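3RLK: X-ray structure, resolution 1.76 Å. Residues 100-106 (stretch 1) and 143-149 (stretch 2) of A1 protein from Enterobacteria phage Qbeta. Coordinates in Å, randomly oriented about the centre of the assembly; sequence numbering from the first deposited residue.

Stretch 1 (100-106) DATYLAT
Stretch 2 143-149: SLSDIAA

Two short helical segments of one chain pack together. Stretch 2 contributes apolar side chains, which meet side chains and backbone of stretch 1. No hydrogen bond crosses; 237 Å² is buried in total. Ala-101, Leu-104, Leu-144 and Ile-147 are buried and apolar. The nearest CA atoms, Ala-101 CA and Leu-144 CA, lie 6.2 Å apart.

Ser-143 (chi1 t, phi/psi -70/126) precedes the helix without contact across. Ser-143 OG caps it, accepting weak bonds from Ser-145 N (3.2 Å) and Asp-146 N (3.4 Å).

Leu-144 (-63/-26, m,t) points toward stretch 1 and has the most area covered, 86 Å². Leu-144 CD1 sits 3.4 Å from Leu-104 O and 3.9 Å from Leu-104 CB. Leu-144 CD2 lies 4.2 Å from Ala-101 CB, and Leu-144 CB 4.0 Å from Ala-105 CB.

Ser-145 (-66/-44, m) points away, exposed, which suits a polar residue. Asp-146 (-68/-50, m) is out of reach.

Ile-147 (-56/-44, m,t) points toward stretch 1, Ile-147 CG2 4.2 Å from Ala-101 CB. Ala-148 (-96/13) leaves helical geometry; Ala-148 CB is 4.3 Å from Ala-101 CB. Ala-149 (-68/154) makes no contact.

In stretch 1, Asp-100 (-88/92, chi1 t) caps with OD1, 2.9 Å from Tyr-103 N. Phi/psi follow: Ala-101 -61/-28, Thr-102 -70/-56, Tyr-103 -50/-45, Leu-104 -64/-21 (m,t), Ala-105 -86/-2, Thr-106 -79/156.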

# COMPACT_ATOMS: atom_id res chain seq x y z
N ASP A 100 2.98 6.02 -1.83
CA ASP A 100 2.30 6.96 -2.70
C ASP A 100 1.11 6.27 -3.36
O ASP A 100 1.23 5.65 -4.40
CB ASP A 100 3.27 7.55 -3.68
CG ASP A 100 2.65 8.66 -4.55
OD1 ASP A 100 1.39 8.78 -4.65
OD2 ASP A 100 3.46 9.37 -5.18
N ALA A 101 -0.07 6.37 -2.74
CA ALA A 101 -1.28 5.69 -3.34
C ALA A 101 -1.66 6.20 -4.76
O ALA A 101 -2.23 5.41 -5.57
CB ALA A 101 -2.52 5.86 -2.37
N THR A 102 -1.32 7.44 -5.06
CA THR A 102 -1.56 8.08 -6.40
C THR A 102 -0.63 7.47 -7.43
O THR A 102 -1.09 6.88 -8.41
CB THR A 102 -1.47 9.63 -6.35
OG1 THR A 102 -2.57 10.17 -5.57
CG2 THR A 102 -1.45 10.22 -7.76
N TYR A 103 0.67 7.50 -7.18
CA TYR A 103 1.60 6.77 -8.03
C TYR A 103 1.19 5.33 -8.25
O TYR A 103 1.31 4.84 -9.36
CB TYR A 103 3.00 6.73 -7.41
CG TYR A 103 4.01 6.25 -8.40
CD1 TYR A 103 4.50 7.12 -9.36
CD2 TYR A 103 4.47 4.95 -8.38
CE1 TYR A 103 5.42 6.70 -10.30
CE2 TYR A 103 5.39 4.50 -9.31
CZ TYR A 103 5.90 5.42 -10.23
OH TYR A 103 6.78 4.98 -11.14
N LEU A 104 0.80 4.61 -7.19
CA LEU A 104 0.57 3.17 -7.35
C LEU A 104 -0.60 2.92 -8.32
O LEU A 104 -0.78 1.77 -8.80
CB LEU A 104 0.28 2.50 -6.00
CG LEU A 104 1.52 2.35 -5.07
CD1 LEU A 104 1.14 2.06 -3.65
CD2 LEU A 104 2.49 1.25 -5.57
N ALA A 105 -1.46 3.92 -8.52
CA ALA A 105 -2.59 3.73 -9.49
C ALA A 105 -2.20 4.06 -10.96
O ALA A 105 -3.02 3.95 -11.89
CB ALA A 105 -3.87 4.50 -9.03
N THR A 106 -0.97 4.49 -11.17
CA THR A 106 -0.54 4.91 -12.50
C THR A 106 -0.20 3.73 -13.41
O THR A 106 0.09 2.61 -12.96
CB THR A 106 0.70 5.87 -12.47
OG1 THR A 106 1.86 5.14 -12.06
CG2 THR A 106 0.40 7.09 -11.56
N SER A 143 -8.95 -1.19 -3.26
CA SER A 143 -8.98 -0.23 -4.40
C SER A 143 -8.18 1.04 -4.04
O SER A 143 -8.53 1.67 -3.03
CB SER A 143 -10.40 0.21 -4.65
OG SER A 143 -10.38 1.19 -5.68
N LEU A 144 -7.22 1.43 -4.88
CA LEU A 144 -6.46 2.68 -4.74
C LEU A 144 -7.39 3.94 -4.88
O LEU A 144 -7.18 5.01 -4.25
CB LEU A 144 -5.29 2.68 -5.77
CG LEU A 144 -4.25 1.62 -5.33
CD1 LEU A 144 -3.34 1.31 -6.56
CD2 LEU A 144 -3.45 2.14 -4.07
N SER A 145 -8.50 3.72 -5.61
CA SER A 145 -9.53 4.73 -5.81
C SER A 145 -10.20 5.01 -4.49
O SER A 145 -10.34 6.18 -4.14
CB SER A 145 -10.59 4.34 -6.86
OG SER A 145 -10.00 4.39 -8.18
N ASP A 146 -10.53 3.97 -3.72
CA ASP A 146 -11.16 4.11 -2.44
C ASP A 146 -10.21 4.76 -1.39
O ASP A 146 -10.58 5.72 -0.73
CB ASP A 146 -11.63 2.75 -1.87
CG ASP A 146 -12.76 2.09 -2.65
OD1 ASP A 146 -13.22 2.67 -3.66
OD2 ASP A 146 -13.22 0.98 -2.23
N ILE A 147 -8.98 4.24 -1.27
CA ILE A 147 -7.99 4.75 -0.30
C ILE A 147 -7.74 6.27 -0.50
O ILE A 147 -7.60 7.02 0.47
CB ILE A 147 -6.65 3.94 -0.45
CG1 ILE A 147 -6.94 2.46 -0.11
CG2 ILE A 147 -5.49 4.61 0.36
CD1 ILE A 147 -5.77 1.50 -0.47
N ALA A 148 -7.59 6.72 -1.73
CA ALA A 148 -7.24 8.07 -2.05
C ALA A 148 -8.41 9.03 -2.39
O ALA A 148 -8.18 10.14 -2.89
CB ALA A 148 -6.14 8.08 -3.18
N ALA A 149 -9.63 8.63 -2.10
CA ALA A 149 -10.84 9.45 -2.41
C ALA A 149 -10.88 10.70 -1.56
O ALA A 149 -10.33 10.78 -0.49
CB ALA A 149 -12.11 8.67 -2.17